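Local coordinates for protein adhesin (Streptococcus sanguinis SK1 = NCTC 7863, PDB 6VU6) that binds sialylated glycans through its Siglec-like region, here holding the trisaccharide 3'-sialyl-N-acetyllactosamine, at the NAG/GAL/SIA site. Residues are numbered along the deposited sequence; one frame, centred on the assembly and turned at random.

The NAG/GAL/SIA site. Residues 42-44, 53, 93-99, 114-115. With NAG (2-acetamido-2-deoxy-beta-D-glucopyranose), chain B; GAL (beta-D-galactopyranose), chain C; SIA (N-acetyl-alpha-neuraminic acid), chain D.
The sialoglycan pocket of the first Siglec-like domain lies along strand 95-104. Tyr96 to Tyr99 read YTKY, a variant of the YTRY-type sialic acid-binding motif of these adhesins, with lysine at the arginine position. Thr97 takes the SIA carboxylate with two groups. The Thr97 backbone N gives a nearly straight bond to SIA O1B (2.9 Å, 174° at H). Its OG1, anti to the carbonyl carbon (chi1 -45°), donates to O1A. A water joins O1A to the edge of the Arg95 guanidinium, in its plane. Backbone carbonyls take two further ring substituents of SIA. The acetamido SIA N5 donates to Arg95 O (2.8 Å), nearly along the C=O axis. The SIA O4 hydroxyl gives its hydrogen to a lone pair of Gly93 O (2.6 Å). The acetyl methyl SIA C11 packs against the outer end of the ring, 3.6 Å from Tyr96 CZ. Lys98 bends at chi2 (-52°) and brings NZ to the glycerol tail, 3.0 Å from SIA O8. Asn42 OD1 and Asp53 O also accept from NZ and fix its position. Asp53 OD1 receives O9 on its syn lone pair, while Asn42 ND2 meets OD1 from above the carboxylate plane. GAL and NAG make fewer hydrogen bonds to the protein. Tyr99 OH bonds GAL O6 (2.8 Å) at the ring edge, and Lys115 N donates to Tyr99 OH. Ile43 CD1 lies over the centre of one face of the Tyr99 ring, 4.0 Å above its plane. The poorly ordered NAG donates O3 to the syn lone pair of Asp114 OD2, also poorly ordered. Gly93 and Asp94 precede the strand, and loops with Asn42 to Glu44, Asp53 and Asp114 to Lys115 complete the site in the N-terminal domain.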
# COMPACT_ATOMS: atom_id res chain seq x y z
N ASN A 42 -40.42 35.65 10.43
CA ASN A 42 -40.40 36.56 9.28
C ASN A 42 -40.52 38.01 9.72
O ASN A 42 -41.13 38.31 10.74
CB ASN A 42 -41.58 36.27 8.35
CG ASN A 42 -41.45 34.94 7.64
OD1 ASN A 42 -40.57 34.15 7.96
ND2 ASN A 42 -42.33 34.70 6.68
N ILE A 43 -39.98 38.89 8.91
CA ILE A 43 -40.04 40.33 9.23
C ILE A 43 -41.49 40.83 9.21
O ILE A 43 -41.80 41.57 10.09
CB ILE A 43 -39.13 41.18 8.34
CG1 ILE A 43 -39.23 42.65 8.73
CG2 ILE A 43 -39.43 40.97 6.88
CD1 ILE A 43 -38.80 42.97 10.12
N GLU A 44 -42.31 40.42 8.25
CA GLU A 44 -43.71 40.88 8.16
C GLU A 44 -44.54 40.30 9.30
O GLU A 44 -44.23 39.27 9.79
CB GLU A 44 -44.50 40.36 6.97
CG GLU A 44 -43.74 39.84 5.79
CD GLU A 44 -43.09 38.49 5.95
OE1 GLU A 44 -41.91 38.50 6.07
OE2 GLU A 44 -43.77 37.47 5.90
N ASP A 53 -41.55 30.96 8.11
CA ASP A 53 -41.57 30.08 6.95
C ASP A 53 -40.19 30.11 6.31
O ASP A 53 -39.48 31.12 6.41
CB ASP A 53 -42.64 30.49 5.92
CG ASP A 53 -42.14 31.54 4.93
OD1 ASP A 53 -41.62 32.58 5.36
OD2 ASP A 53 -42.25 31.32 3.71
N GLY A 93 -31.09 34.06 -5.20
CA GLY A 93 -32.24 34.37 -4.38
C GLY A 93 -32.67 33.30 -3.40
O GLY A 93 -33.68 33.48 -2.71
N ASP A 94 -31.93 32.19 -3.29
CA ASP A 94 -32.27 31.08 -2.40
C ASP A 94 -31.54 31.28 -1.07
O ASP A 94 -30.55 30.61 -0.74
CB ASP A 94 -31.98 29.76 -3.08
CG ASP A 94 -32.96 29.50 -4.26
OD1 ASP A 94 -34.18 29.39 -4.01
OD2 ASP A 94 -32.51 29.44 -5.43
N ARG A 95 -32.08 32.21 -0.28
CA ARG A 95 -31.59 32.65 1.01
C ARG A 95 -32.78 33.20 1.78
O ARG A 95 -33.82 33.52 1.19
CB ARG A 95 -30.51 33.73 0.85
CG ARG A 95 -31.00 34.88 0.00
CD ARG A 95 -29.86 35.72 -0.54
NE ARG A 95 -29.35 36.69 0.43
CZ ARG A 95 -28.09 36.75 0.86
NH1 ARG A 95 -27.19 35.88 0.40
NH2 ARG A 95 -27.73 37.68 1.73
N TYR A 96 -32.63 33.29 3.10
CA TYR A 96 -33.73 33.63 4.00
C TYR A 96 -33.20 34.50 5.14
O TYR A 96 -32.29 34.09 5.86
CB TYR A 96 -34.43 32.38 4.55
CG TYR A 96 -35.01 31.43 3.51
CD1 TYR A 96 -36.28 31.63 2.96
CD2 TYR A 96 -34.29 30.32 3.08
CE1 TYR A 96 -36.81 30.76 2.02
CE2 TYR A 96 -34.81 29.45 2.14
CZ TYR A 96 -36.07 29.67 1.61
OH TYR A 96 -36.60 28.80 0.66
N THR A 97 -33.76 35.70 5.31
CA THR A 97 -33.41 36.56 6.44
C THR A 97 -34.51 36.44 7.48
O THR A 97 -35.64 36.85 7.23
CB THR A 97 -33.27 38.02 6.02
OG1 THR A 97 -32.50 38.11 4.82
CG2 THR A 97 -32.58 38.81 7.12
N LYS A 98 -34.18 35.90 8.64
CA LYS A 98 -35.15 35.71 9.75
C LYS A 98 -34.69 36.49 10.98
O LYS A 98 -33.52 36.61 11.19
CB LYS A 98 -35.41 34.24 10.03
CG LYS A 98 -35.90 33.42 8.86
CD LYS A 98 -37.07 33.97 8.13
CE LYS A 98 -37.30 33.38 6.76
NZ LYS A 98 -38.58 33.77 6.17
N TYR A 99 -35.63 36.95 11.76
CA TYR A 99 -35.43 37.87 12.88
C TYR A 99 -35.61 37.18 14.22
O TYR A 99 -36.51 36.43 14.40
CB TYR A 99 -36.35 39.07 12.69
CG TYR A 99 -35.94 39.89 11.52
CD1 TYR A 99 -36.29 39.54 10.24
CD2 TYR A 99 -35.16 41.00 11.70
CE1 TYR A 99 -35.92 40.29 9.16
CE2 TYR A 99 -34.76 41.76 10.63
CZ TYR A 99 -35.12 41.40 9.35
OH TYR A 99 -34.69 42.14 8.32
N ASP A 114 -36.57 46.13 10.41
CA ASP A 114 -36.21 45.55 9.12
C ASP A 114 -34.75 45.86 8.75
O ASP A 114 -34.34 47.02 8.73
CB ASP A 114 -37.16 46.08 8.04
CG ASP A 114 -37.07 45.30 6.74
OD1 ASP A 114 -36.35 44.28 6.69
OD2 ASP A 114 -37.75 45.68 5.77
N LYS A 115 -33.98 44.81 8.48
CA LYS A 115 -32.59 44.92 8.06
C LYS A 115 -31.69 45.56 9.12
O LYS A 115 -30.52 45.86 8.83
CB LYS A 115 -32.46 45.67 6.73
CG LYS A 115 -33.30 45.02 5.63
CD LYS A 115 -33.32 45.84 4.35
CE LYS A 115 -34.12 45.16 3.25
NZ LYS A 115 -34.32 46.16 2.16
C1 NAG B . -41.72 45.18 4.10
C2 NAG B . -40.19 45.35 4.20
C3 NAG B . -39.50 44.60 3.08
C4 NAG B . -39.95 43.15 3.09
C5 NAG B . -41.43 43.08 2.76
C6 NAG B . -42.19 42.08 3.60
C7 NAG B . -39.76 47.54 5.28
C8 NAG B . -40.21 46.92 6.57
N2 NAG B . -39.80 46.75 4.19
O1 NAG B . -42.17 44.58 5.27
O3 NAG B . -38.09 44.70 3.27
O4 NAG B . -39.26 42.43 2.09
O5 NAG B . -42.05 44.37 2.92
O6 NAG B . -42.97 41.21 2.80
O7 NAG B . -39.38 48.71 5.21
C1 GAL C . -38.60 41.35 2.70
C2 GAL C . -37.96 40.58 1.56
C3 GAL C . -36.94 39.59 2.08
C4 GAL C . -35.94 40.36 2.97
C5 GAL C . -36.74 41.03 4.11
C6 GAL C . -35.96 41.96 5.00
O2 GAL C . -38.93 39.87 0.77
O3 GAL C . -36.25 38.98 0.99
O4 GAL C . -35.31 41.36 2.20
O5 GAL C . -37.69 41.89 3.57
O6 GAL C . -34.99 41.30 5.70
C1 SIA D . -34.94 37.24 2.35
C2 SIA D . -35.83 37.67 1.05
C3 SIA D . -35.23 37.46 -0.36
C4 SIA D . -34.98 35.99 -0.71
C5 SIA D . -36.28 35.19 -0.52
C6 SIA D . -36.90 35.55 0.85
C7 SIA D . -38.23 34.83 1.16
C8 SIA D . -38.81 35.35 2.48
C9 SIA D . -40.21 34.78 2.64
C10 SIA D . -36.49 32.98 -1.52
C11 SIA D . -36.11 31.50 -1.48
N5 SIA D . -35.98 33.78 -0.55
O1A SIA D . -33.69 37.40 2.29
O1B SIA D . -35.59 36.80 3.37
O4 SIA D . -34.59 35.80 -2.07
O6 SIA D . -37.12 36.95 0.99
O7 SIA D . -39.16 34.99 0.09
O8 SIA D . -37.94 35.05 3.58
O9 SIA D . -40.23 34.05 3.86
O10 SIA D . -37.22 33.41 -2.41
O HOH W 1 -31.89 38.40 0.38